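Local atomic coordinates of fumarate lyase (Mesorhizobium sp., PDB entry 3C8T), a protein that belongs to the largely helical fumarate lyase superfamily, whose members typically assemble as homotetramers; its own precise function is unassigned. Residues 25-30 against 111-115; 35-39 against 52-56; 58-62 against 86-91. One frame throughout, in Å; residues are numbered along the deposited sequence.

Contact 1: 25-30 against 111-115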
loop_
_atom_site.group_PDB
_atom_site.type_symbol
_atom_site.label_atom_id
_atom_site.label_comp_id
_atom_site.label_asym_id
_atom_site.label_seq_id
_atom_site.Cartn_x
_atom_site.Cartn_y
_atom_site.Cartn_z
ATOM N N SER A 25 -12.641 -4.412 -27.913
ATOM C CA SER A 25 -11.432 -5.170 -28.094
ATOM C C SER A 25 -11.440 -6.482 -27.266
ATOM O O SER A 25 -11.106 -7.524 -27.782
ATOM C CB SER A 25 -10.204 -4.295 -27.813
ATOM O OG SER A 25 -9.051 -5.016 -28.164
ATOM N N PHE A 26 -11.865 -6.433 -26.014
ATOM C CA PHE A 26 -11.928 -7.639 -25.159
ATOM C C PHE A 26 -12.801 -8.705 -25.800
ATOM O O PHE A 26 -12.356 -9.818 -26.046
ATOM C CB PHE A 26 -12.447 -7.298 -23.750
ATOM C CG PHE A 26 -12.491 -8.483 -22.806
ATOM C CD1 PHE A 26 -11.309 -9.094 -22.375
ATOM C CD2 PHE A 26 -13.709 -8.962 -22.319
ATOM C CE1 PHE A 26 -11.332 -10.181 -21.496
ATOM C CE2 PHE A 26 -13.737 -10.051 -21.432
ATOM C CZ PHE A 26 -12.544 -10.673 -21.033
ATOM N N ILE A 27 -14.043 -8.338 -26.086
ATOM C CA ILE A 27 -15.000 -9.168 -26.811
ATOM C C ILE A 27 -14.426 -9.740 -28.086
ATOM O O ILE A 27 -14.533 -10.940 -28.302
ATOM C CB ILE A 27 -16.355 -8.413 -27.100
ATOM C CG1 ILE A 27 -17.063 -8.086 -25.774
ATOM C CG2 ILE A 27 -17.253 -9.218 -28.105
ATOM C CD1 ILE A 27 -17.162 -9.286 -24.777
ATOM N N SER A 28 -13.804 -8.926 -28.935
ATOM C CA SER A 28 -13.231 -9.515 -30.175
ATOM C C SER A 28 -12.129 -10.598 -29.916
ATOM O O SER A 28 -12.045 -11.600 -30.661
ATOM C CB SER A 28 -12.781 -8.440 -31.160
ATOM O OG SER A 28 -11.569 -7.890 -30.731
ATOM N N ARG A 29 -11.335 -10.429 -28.854
ATOM C CA ARG A 29 -10.374 -11.471 -28.422
ATOM C C ARG A 29 -11.085 -12.702 -27.864
ATOM O O ARG A 29 -10.589 -13.805 -28.019
ATOM C CB ARG A 29 -9.377 -10.976 -27.359
ATOM C CG ARG A 29 -8.638 -9.639 -27.604
ATOM C CD ARG A 29 -8.298 -9.307 -29.053
ATOM N NE ARG A 29 -7.277 -10.170 -29.650
ATOM C CZ ARG A 29 -6.009 -9.809 -29.873
ATOM N NH1 ARG A 29 -5.153 -10.663 -30.426
ATOM N NH2 ARG A 29 -5.586 -8.608 -29.515
ATOM N N CYS A 30 -12.230 -12.488 -27.208
ATOM C CA CYS A 30 -13.110 -13.564 -26.738
ATOM C C CYS A 30 -13.638 -14.435 -27.866
ATOM O O CYS A 30 -13.572 -15.675 -27.792
ATOM C CB CYS A 30 -14.262 -13.026 -25.882
ATOM S SG CYS A 30 -13.795 -12.502 -24.156
ATOM N N ALA A 111 -8.385 -14.353 -23.425
ATOM C CA ALA A 111 -8.552 -13.032 -24.071
ATOM C C ALA A 111 -7.717 -11.940 -23.414
ATOM O O ALA A 111 -7.181 -11.068 -24.101
ATOM C CB ALA A 111 -10.022 -12.610 -24.086
ATOM N N THR A 112 -7.653 -11.965 -22.073
ATOM C CA THR A 112 -6.758 -11.069 -21.310
ATOM C C THR A 112 -5.317 -11.259 -21.723
ATOM O O THR A 112 -4.603 -10.275 -21.947
ATOM C CB THR A 112 -6.937 -11.231 -19.777
ATOM O OG1 THR A 112 -8.293 -10.920 -19.449
ATOM C CG2 THR A 112 -6.000 -10.318 -18.966
ATOM N N VAL A 113 -4.872 -12.510 -21.823
ATOM C CA VAL A 113 -3.498 -12.775 -22.261
ATOM C C VAL A 113 -3.232 -12.208 -23.676
ATOM O O VAL A 113 -2.178 -11.642 -23.938
ATOM C CB VAL A 113 -3.124 -14.281 -22.089
ATOM C CG1 VAL A 113 -1.929 -14.678 -22.921
ATOM C CG2 VAL A 113 -2.868 -14.615 -20.586
ATOM N N LEU A 114 -4.208 -12.289 -24.563
ATOM C CA LEU A 114 -4.050 -11.739 -25.903
ATOM C C LEU A 114 -3.869 -10.209 -25.878
ATOM O O LEU A 114 -3.059 -9.661 -26.634
ATOM C CB LEU A 114 -5.248 -12.123 -26.804
ATOM C CG LEU A 114 -5.353 -13.630 -27.081
ATOM C CD1 LEU A 114 -6.722 -13.959 -27.680
ATOM C CD2 LEU A 114 -4.238 -14.085 -27.970
ATOM N N GLN A 115 -4.643 -9.525 -25.038
ATOM C CA GLN A 115 -4.457 -8.101 -24.838
ATOM C C GLN A 115 -3.081 -7.802 -24.216
ATOM O O GLN A 115 -2.364 -6.925 -24.696
ATOM C CB GLN A 115 -5.563 -7.604 -23.936
ATOM C CG GLN A 115 -6.980 -7.578 -24.585
ATOM C CD GLN A 115 -8.042 -7.211 -23.553
ATOM O OE1 GLN A 115 -8.029 -7.719 -22.443
ATOM N NE2 GLN A 115 -8.934 -6.297 -23.903
HETATM O O HOH W 1 -2.418 -10.350 -29.115
#
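Two helices cross here at a steep angle, 118° between their N-to-C directions, with axes 8.8 Å apart at the closest point. Apolar packing comes first. The small side chain of Ala111 allows the close approach: its CB lies 3.7 Å from Arg29 CB, 3.8 Å from Phe26 CE1 and 3.8 Å from Cys30 SG. The CA atoms of Arg29 and Ala111 are only 5.0 Å apart. The aliphatic part of Arg29 also packs on Gln115, CG to CG at 4.0 Å, and Leu114 CB sits over one face of the Arg29 guanidinium.

Polar atoms border the Phe26 ring. Gln115 OE1, 3.6 Å from Phe26 CD1, and Thr112 OG1, 3.7 Å from Phe26 CE1, both meet the ring edge near its plane. Thr112 OG1 is hydrogen-bonded to Met108 O, one turn earlier in its own helix. Tyr8 of the second subunit forms an edge-to-face pair with the same ring.

No direct hydrogen bond joins the segments. A water bridges them: it donates to Leu114 O at 2.7 Å and weakly accepts from Arg29 NH1 at 3.0 Å. The charge of Arg29 is met by salt bridges to Asp118 and Glu32.

The contact sets helix 23-43 across the long helix 104-140. Such an N-terminal helical region, joined to a core of long helices, is characteristic of the fumarate lyase fold.

Contact 2: 35-39 against 52-56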
loop_
_atom_site.group_PDB
_atom_site.type_symbol
_atom_site.label_atom_id
_atom_site.label_comp_id
_atom_site.label_asym_id
_atom_site.label_seq_id
_atom_site.Cartn_x
_atom_site.Cartn_y
_atom_site.Cartn_z
ATOM N N VAL A 35 -13.249 -19.312 -31.496
ATOM C CA VAL A 35 -13.053 -19.794 -32.859
ATOM C C VAL A 35 -11.846 -20.699 -32.899
ATOM O O VAL A 35 -11.890 -21.769 -33.512
ATOM C CB VAL A 35 -12.830 -18.611 -33.860
ATOM C CG1 VAL A 35 -12.288 -19.107 -35.223
ATOM C CG2 VAL A 35 -14.090 -17.836 -34.043
ATOM N N ALA A 36 -10.765 -20.281 -32.243
ATOM C CA ALA A 36 -9.549 -21.071 -32.210
ATOM C C ALA A 36 -9.827 -22.362 -31.460
ATOM O O ALA A 36 -9.299 -23.419 -31.820
ATOM C CB ALA A 36 -8.406 -20.287 -31.573
ATOM N N LEU A 37 -10.675 -22.309 -30.436
ATOM C CA LEU A 37 -11.008 -23.533 -29.675
ATOM C C LEU A 37 -11.739 -24.543 -30.557
ATOM O O LEU A 37 -11.421 -25.738 -30.525
ATOM C CB LEU A 37 -11.832 -23.210 -28.437
ATOM C CG LEU A 37 -12.385 -24.389 -27.617
ATOM C CD1 LEU A 37 -11.292 -25.254 -26.971
ATOM C CD2 LEU A 37 -13.307 -23.851 -26.594
ATOM N N ALA A 38 -12.690 -24.047 -31.353
ATOM C CA ALA A 38 -13.442 -24.869 -32.333
ATOM C C ALA A 38 -12.513 -25.518 -33.343
ATOM O O ALA A 38 -12.665 -26.709 -33.651
ATOM C CB ALA A 38 -14.479 -24.028 -33.063
ATOM N N ARG A 39 -11.548 -24.737 -33.836
ATOM C CA ARG A 39 -10.586 -25.222 -34.814
ATOM C C ARG A 39 -9.680 -26.282 -34.250
ATOM O O ARG A 39 -9.430 -27.312 -34.895
ATOM C CB ARG A 39 -9.717 -24.081 -35.315
ATOM C CG ARG A 39 -9.517 -24.116 -36.806
ATOM C CD ARG A 39 -10.545 -23.234 -37.484
ATOM N NE ARG A 39 -10.375 -21.835 -37.068
ATOM C CZ ARG A 39 -9.447 -21.008 -37.553
ATOM N NH1 ARG A 39 -8.595 -21.425 -38.494
ATOM N NH2 ARG A 39 -9.381 -19.755 -37.098
ATOM N N ALA A 52 -16.721 -26.673 -37.155
ATOM C CA ALA A 52 -15.628 -25.681 -36.996
ATOM C C ALA A 52 -15.547 -24.713 -38.178
ATOM O O ALA A 52 -15.407 -23.505 -37.985
ATOM C CB ALA A 52 -14.252 -26.377 -36.732
ATOM N N ALA A 53 -15.674 -25.251 -39.398
ATOM C CA ALA A 53 -15.730 -24.435 -40.614
ATOM C C ALA A 53 -16.853 -23.406 -40.509
ATOM O O ALA A 53 -16.662 -22.226 -40.792
ATOM C CB ALA A 53 -15.934 -25.338 -41.840
ATOM N N GLY A 54 -18.022 -23.871 -40.071
ATOM C CA GLY A 54 -19.211 -23.027 -39.912
ATOM C C GLY A 54 -18.951 -21.960 -38.865
ATOM O O GLY A 54 -19.255 -20.798 -39.063
ATOM N N ILE A 55 -18.377 -22.363 -37.741
ATOM C CA ILE A 55 -18.028 -21.402 -36.697
ATOM C C ILE A 55 -16.993 -20.384 -37.228
ATOM O O ILE A 55 -17.146 -19.183 -37.018
ATOM C CB ILE A 55 -17.512 -22.126 -35.405
ATOM C CG1 ILE A 55 -18.694 -22.703 -34.596
ATOM C CG2 ILE A 55 -16.626 -21.181 -34.521
ATOM C CD1 ILE A 55 -18.323 -23.931 -33.836
ATOM N N THR A 56 -15.947 -20.863 -37.907
ATOM C CA THR A 56 -14.932 -19.941 -38.418
ATOM C C THR A 56 -15.576 -18.889 -39.339
ATOM O O THR A 56 -15.410 -17.680 -39.104
ATOM C CB THR A 56 -13.761 -20.660 -39.094
ATOM O OG1 THR A 56 -13.062 -21.438 -38.119
ATOM C CG2 THR A 56 -12.778 -19.637 -39.725
#
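This is a buried, nearly antiparallel helix-helix contact in the N-terminal helical region of the chain. Helix 23-43 and helix 49-61 follow each other in sequence, and a short connection turns the chain back, so the pair forms a helical hairpin. The short segments run at 161° to each other, with axes 9.0 Å apart.

Alanines bring the backbones together at one end. Ala38 and Ala52 have CA atoms 5.2 Å apart, and Ala52 CB lies 3.5 Å from Ala38 O. Ile55 adds bulk next to them. Its CG2 is 3.9 Å from Ala38 CB and 4.2 Å from Val35 CG2. At the Val35 end, Val35 CG1 lies 3.8 Å from Thr56 OG1.

Arg39 reaches along the margin of the pair. Its CA-to-CB bond points sideways, but the side chain bends back, and Thr56 CG2 sits over one face of the guanidinium. Arg39 NE is 2.9 Å from Thr56 OG1, yet the angle is too poor for a hydrogen bond. That hydroxyl instead donates to Ala52 O within its own helix, at 3.1 Å. Arg39 NH1 has a long, weak ion pair with Glu214.

The chemistry is therefore that of shape and apolar packing. No hydrogen bond crosses between the segments, and the one polar approach at the margin is mere proximity.

Contact 3: 58-62 against 86-91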
loop_
_atom_site.group_PDB
_atom_site.type_symbol
_atom_site.label_atom_id
_atom_site.label_comp_id
_atom_site.label_asym_id
_atom_site.label_seq_id
_atom_site.Cartn_x
_atom_site.Cartn_y
_atom_site.Cartn_z
ATOM N N ALA A 58 -18.815 -17.973 -39.617
ATOM C CA ALA A 58 -19.768 -17.070 -38.953
ATOM C C ALA A 58 -19.013 -15.938 -38.230
ATOM O O ALA A 58 -19.441 -14.781 -38.254
ATOM C CB ALA A 58 -20.671 -17.835 -37.974
ATOM N N ALA A 59 -17.894 -16.286 -37.581
ATOM C CA ALA A 59 -17.078 -15.284 -36.872
ATOM C C ALA A 59 -16.478 -14.213 -37.797
ATOM O O ALA A 59 -16.362 -13.072 -37.384
ATOM C CB ALA A 59 -15.988 -15.957 -36.037
ATOM N N ARG A 60 -16.109 -14.570 -39.037
ATOM C CA ARG A 60 -15.579 -13.556 -40.000
ATOM C C ARG A 60 -16.590 -12.429 -40.218
ATOM O O ARG A 60 -16.209 -11.259 -40.312
ATOM C CB ARG A 60 -15.184 -14.160 -41.352
ATOM C CG ARG A 60 -14.073 -15.189 -41.280
ATOM C CD ARG A 60 -13.683 -15.692 -42.643
ATOM N NE ARG A 60 -12.891 -14.719 -43.381
ATOM C CZ ARG A 60 -12.696 -14.746 -44.700
ATOM N NH1 ARG A 60 -13.273 -15.676 -45.457
ATOM N NH2 ARG A 60 -11.933 -13.821 -45.266
ATOM N N THR A 61 -17.881 -12.783 -40.234
ATOM C CA THR A 61 -18.952 -11.807 -40.482
ATOM C C THR A 61 -19.628 -11.290 -39.211
ATOM O O THR A 61 -20.480 -10.406 -39.283
ATOM C CB THR A 61 -20.017 -12.363 -41.498
ATOM O OG1 THR A 61 -20.532 -13.626 -41.043
ATOM C CG2 THR A 61 -19.383 -12.577 -42.901
ATOM N N PHE A 62 -19.248 -11.844 -38.050
ATOM C CA PHE A 62 -19.972 -11.593 -36.782
ATOM C C PHE A 62 -19.647 -10.238 -36.205
ATOM O O PHE A 62 -18.476 -9.869 -36.092
ATOM C CB PHE A 62 -19.714 -12.702 -35.731
ATOM C CG PHE A 62 -20.326 -12.430 -34.363
ATOM C CD1 PHE A 62 -21.696 -12.263 -34.204
ATOM C CD2 PHE A 62 -19.519 -12.352 -33.227
ATOM C CE1 PHE A 62 -22.235 -12.009 -32.955
ATOM C CE2 PHE A 62 -20.065 -12.106 -31.969
ATOM C CZ PHE A 62 -21.412 -11.941 -31.836
ATOM N N GLN A 86 -24.989 -15.022 -28.666
ATOM C CA GLN A 86 -25.067 -14.183 -29.866
ATOM C C GLN A 86 -24.313 -14.868 -31.012
ATOM O O GLN A 86 -24.805 -14.973 -32.125
ATOM C CB GLN A 86 -24.530 -12.769 -29.608
ATOM C CG GLN A 86 -25.357 -11.889 -28.633
ATOM C CD GLN A 86 -24.913 -10.432 -28.666
ATOM O OE1 GLN A 86 -24.348 -9.986 -29.668
ATOM N NE2 GLN A 86 -25.178 -9.675 -27.587
ATOM N N LEU A 87 -23.128 -15.387 -30.735
ATOM C CA LEU A 87 -22.378 -16.078 -31.789
ATOM C C LEU A 87 -23.053 -17.372 -32.271
ATOM O O LEU A 87 -22.951 -17.750 -33.455
ATOM C CB LEU A 87 -20.947 -16.350 -31.338
ATOM C CG LEU A 87 -19.967 -16.829 -32.404
ATOM C CD1 LEU A 87 -20.073 -16.024 -33.723
ATOM C CD2 LEU A 87 -18.545 -16.793 -31.875
ATOM N N SER A 88 -23.719 -18.078 -31.359
ATOM C CA SER A 88 -24.407 -19.298 -31.747
ATOM C C SER A 88 -25.556 -18.971 -32.740
ATOM O O SER A 88 -25.660 -19.591 -33.808
ATOM C CB SER A 88 -24.919 -20.050 -30.518
ATOM O OG SER A 88 -25.782 -21.112 -30.900
ATOM N N ALA A 89 -26.382 -17.997 -32.368
ATOM C CA ALA A 89 -27.494 -17.521 -33.182
ATOM C C ALA A 89 -27.031 -17.168 -34.594
ATOM O O ALA A 89 -27.661 -17.551 -35.578
ATOM C CB ALA A 89 -28.132 -16.306 -32.527
ATOM N N HIS A 90 -25.907 -16.470 -34.684
ATOM C CA HIS A 90 -25.373 -16.045 -35.957
ATOM C C HIS A 90 -24.865 -17.203 -36.812
ATOM O O HIS A 90 -24.948 -17.131 -38.033
ATOM C CB HIS A 90 -24.244 -15.051 -35.705
ATOM C CG HIS A 90 -23.620 -14.508 -36.947
ATOM N ND1 HIS A 90 -24.047 -13.342 -37.540
ATOM C CD2 HIS A 90 -22.577 -14.950 -37.688
ATOM C CE1 HIS A 90 -23.306 -13.094 -38.605
ATOM N NE2 HIS A 90 -22.408 -14.058 -38.719
ATOM N N ALA A 91 -24.334 -18.255 -36.180
ATOM C CA ALA A 91 -23.695 -19.364 -36.920
ATOM C C ALA A 91 -24.662 -20.467 -37.382
ATOM O O ALA A 91 -24.252 -21.391 -38.102
ATOM C CB ALA A 91 -22.556 -19.985 -36.099
#
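This contact joins the end of helix 49-61 to helix 80-91 in the N-terminal helical region of the fumarate lyase fold. Ala58 comes first and packs tightly, its CB 3.4 Å from Ala91 CB and 3.5 Å from His90 CD2. The CA atoms of Ala58 and Ala91 are 5.0 Å apart. Ala59 stands beside Leu87 and turns its side chain to Val31 and Val35 of helix 23-43.

Thr61, near the helix end, shares a hydrogen bond with His90: Thr61 OG1 and His90 NE2 are 3.0 Å apart, and either could be the donor. Phe62 follows in the loop and packs against Gln86, Leu87 and His90. Its CZ is 3.9 Å from Gln86 CB. Its edge points to the face of His90 in an edge-to-face pair, with centroids 5.6 Å apart and planes at 60°. Phe62 CA makes a CH-pi contact with the same His90 face. Over a face of the Phe62 ring lies Leu87 CD1, 4.0 Å from the ring centroid.

Overall arrangement
All three contacts lie in the N-terminal helical region, on one side of the chain's centre. The centre of contact 1 is about 22 Å from the centre of the chain, those of contacts 2 and 3 about 37 and 39 Å. Contacts 1 and 2 are buried and share helix 23-43. Contacts 2 and 3 share helix 49-61 and touch directly, Val35 CG2 to Ala59 CB at 3.3 Å. Contact 3 is partly buried and has exposed residues; it alone has a hydrogen bond and an aromatic pair between its own two segments. Contact 2 relies on aliphatic packing, contact 1 adds a water bridge, and only contact 1 meets another subunit.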